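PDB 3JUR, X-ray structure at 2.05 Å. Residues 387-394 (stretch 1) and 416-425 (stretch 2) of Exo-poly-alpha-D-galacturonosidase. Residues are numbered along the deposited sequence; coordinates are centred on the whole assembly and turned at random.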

# COMPACT_ATOMS: atom_id res chain seq x y z
N LYS D 387 11.47 16.22 2.74
CA LYS D 387 11.17 16.25 4.17
C LYS D 387 9.66 16.19 4.36
O LYS D 387 9.18 15.54 5.29
CB LYS D 387 11.77 17.50 4.83
CG LYS D 387 13.28 17.44 4.94
CD LYS D 387 13.94 18.82 5.05
CE LYS D 387 15.46 18.68 4.88
NZ LYS D 387 16.18 19.98 4.97
N TYR D 388 8.93 16.86 3.46
CA TYR D 388 7.46 16.87 3.45
C TYR D 388 6.90 16.58 2.06
O TYR D 388 7.42 17.09 1.06
CB TYR D 388 6.93 18.25 3.87
CG TYR D 388 7.29 18.64 5.28
CD1 TYR D 388 6.36 18.49 6.32
CD2 TYR D 388 8.55 19.17 5.58
CE1 TYR D 388 6.68 18.86 7.62
CE2 TYR D 388 8.88 19.54 6.88
CZ TYR D 388 7.95 19.38 7.89
OH TYR D 388 8.29 19.75 9.17
N ALA D 389 5.86 15.77 1.99
CA ALA D 389 5.10 15.65 0.75
C ALA D 389 4.16 16.85 0.66
O ALA D 389 4.16 17.58 -0.34
CB ALA D 389 4.31 14.32 0.70
N VAL D 390 3.36 17.05 1.70
CA VAL D 390 2.40 18.15 1.76
C VAL D 390 2.55 18.93 3.08
O VAL D 390 2.38 18.37 4.17
CB VAL D 390 0.94 17.66 1.61
CG1 VAL D 390 -0.04 18.83 1.64
CG2 VAL D 390 0.75 16.85 0.33
N ARG D 391 2.89 20.21 2.96
CA ARG D 391 3.01 21.10 4.10
C ARG D 391 2.16 22.34 3.85
O ARG D 391 2.49 23.16 2.98
CB ARG D 391 4.48 21.46 4.31
CG ARG D 391 4.77 22.25 5.58
CD ARG D 391 6.24 22.62 5.65
NE ARG D 391 6.55 23.40 6.84
CZ ARG D 391 7.78 23.80 7.20
NH1 ARG D 391 8.84 23.51 6.45
NH2 ARG D 391 7.93 24.49 8.32
N ILE D 392 1.05 22.45 4.58
CA ILE D 392 0.08 23.53 4.35
C ILE D 392 -0.20 24.26 5.66
O ILE D 392 -0.69 23.66 6.61
CB ILE D 392 -1.25 23.02 3.71
CG1 ILE D 392 -0.97 22.46 2.31
CG2 ILE D 392 -2.32 24.15 3.66
CD1 ILE D 392 -2.11 21.61 1.73
N GLU D 393 0.16 25.53 5.71
CA GLU D 393 0.00 26.31 6.93
C GLU D 393 -0.73 27.64 6.71
O GLU D 393 -0.20 28.57 6.08
CB GLU D 393 1.36 26.51 7.63
CG GLU D 393 1.92 25.19 8.16
CD GLU D 393 3.40 25.23 8.51
OE1 GLU D 393 3.71 25.16 9.72
OE2 GLU D 393 4.24 25.33 7.59
N GLY D 394 -1.96 27.69 7.20
CA GLY D 394 -2.77 28.90 7.17
C GLY D 394 -2.68 29.66 8.49
O GLY D 394 -1.75 29.46 9.27
N SER D 416 4.34 12.86 5.51
CA SER D 416 3.31 12.91 4.46
C SER D 416 2.52 14.21 4.48
O SER D 416 2.43 14.91 3.47
CB SER D 416 2.36 11.71 4.57
OG SER D 416 3.07 10.51 4.39
N VAL D 417 1.92 14.54 5.63
CA VAL D 417 1.11 15.76 5.74
C VAL D 417 1.45 16.55 7.01
O VAL D 417 1.49 16.00 8.12
CB VAL D 417 -0.43 15.46 5.67
CG1 VAL D 417 -1.26 16.77 5.79
CG2 VAL D 417 -0.79 14.74 4.37
N LEU D 418 1.72 17.83 6.82
CA LEU D 418 1.67 18.79 7.91
C LEU D 418 0.59 19.78 7.52
O LEU D 418 0.71 20.46 6.49
CB LEU D 418 3.02 19.48 8.15
CG LEU D 418 3.09 20.48 9.31
CD1 LEU D 418 4.51 20.65 9.83
CD2 LEU D 418 2.55 21.84 8.88
N LEU D 419 -0.47 19.83 8.32
CA LEU D 419 -1.58 20.75 8.08
C LEU D 419 -1.85 21.56 9.33
O LEU D 419 -2.02 20.99 10.41
CB LEU D 419 -2.85 19.99 7.67
CG LEU D 419 -4.08 20.86 7.34
CD1 LEU D 419 -3.92 21.58 5.99
CD2 LEU D 419 -5.37 20.05 7.37
N GLU D 420 -1.90 22.88 9.19
CA GLU D 420 -2.35 23.74 10.27
C GLU D 420 -3.20 24.86 9.71
O GLU D 420 -2.75 25.64 8.86
CB GLU D 420 -1.18 24.29 11.09
CG GLU D 420 -1.63 24.80 12.48
CD GLU D 420 -0.51 25.38 13.33
OE1 GLU D 420 0.30 26.20 12.83
OE2 GLU D 420 -0.45 25.04 14.53
N PHE D 421 -4.44 24.94 10.19
CA PHE D 421 -5.41 25.94 9.73
C PHE D 421 -5.65 25.84 8.22
O PHE D 421 -5.43 26.79 7.46
CB PHE D 421 -4.99 27.35 10.15
CG PHE D 421 -4.73 27.51 11.63
CD1 PHE D 421 -5.69 27.16 12.57
CD2 PHE D 421 -3.52 28.03 12.08
CE1 PHE D 421 -5.46 27.31 13.94
CE2 PHE D 421 -3.27 28.19 13.45
CZ PHE D 421 -4.24 27.83 14.38
N GLY D 422 -6.09 24.66 7.80
CA GLY D 422 -6.33 24.40 6.39
C GLY D 422 -7.41 23.36 6.19
O GLY D 422 -7.83 22.67 7.12
N GLN D 423 -7.85 23.26 4.94
CA GLN D 423 -8.87 22.32 4.52
C GLN D 423 -8.24 21.55 3.35
O GLN D 423 -7.98 22.12 2.29
CB GLN D 423 -10.12 23.09 4.09
CG GLN D 423 -11.34 22.24 3.70
CD GLN D 423 -12.41 23.06 2.99
OE1 GLN D 423 -12.10 23.92 2.16
NE2 GLN D 423 -13.68 22.80 3.32
N LEU D 424 -7.96 20.26 3.56
CA LEU D 424 -7.28 19.46 2.54
C LEU D 424 -8.13 18.27 2.12
O LEU D 424 -8.62 17.51 2.96
CB LEU D 424 -5.89 19.00 3.04
CG LEU D 424 -5.02 18.06 2.20
CD1 LEU D 424 -4.59 18.71 0.89
CD2 LEU D 424 -3.79 17.57 2.99
N GLY D 425 -8.30 18.13 0.80
CA GLY D 425 -8.91 16.94 0.23
C GLY D 425 -7.95 16.18 -0.66
O GLY D 425 -7.17 16.78 -1.43
O HOH W 1 2.09 24.41 11.92

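Stacked parallel strands, in which each turn of chain lays a strand in register beside an earlier one, are well illustrated by residues 387-394 and 416-425 of this exo-poly-alpha-D-galacturonosidase. The two strand axes run 4.7 Å apart and only 3° from parallel, and V390, R391, I392 and E393 pair with V417, L418, L419 and E420.

Parallel pairing makes the hydrogen bonds zigzag between alternate residues. V390 N donates to S416 O (2.9 Å), L418 N to V390 O (2.8 Å), I392 N to L418 O (2.8 Å), E420 N to I392 O (3.0 Å) and G394 N to E420 O (2.8 Å). The same carbonyls also attract the slightly acidic CA-H groups of the facing strand: V417 CA lies 3.3 Å from V390 O, and L419 CA 3.4 Å from I392 O.

Paired residues share a face, so they become neighbours there whether alike or not: R391 sits beside L418, while the buried face sets apolar against apolar. On it V390 CB lies 4.4 Å from V417 CG2, and I392 CB lies 3.8 Å from L419 CD1. L424, beyond the corner at E420 and F421, points back toward this cluster, its CD1 3.9 Å from I392 CD1 and its CD2 4.2 Å from V390 CG1. G422 has no side chain, and an ideal CB there would clash with L419 CD1 at 2.6 Å and sit tight against I392 CG2 at 3.4 Å.

The other face mixes apolar and charged groups. L418 reaches Y388, CD1 to CE1 at 3.6 Å, and its CD2 lies 3.5 Å from the aliphatic CG of E393. Further out, R391 NE and E393 OE2 form a salt bridge at 3.1 Å within the first strand. The carboxylates of E393 and E420 are linked by a water that donates to E393 OE1 (2.8 Å) and, weakly, to E420 OE1 (2.7 Å), so two like charges share a bridging donor.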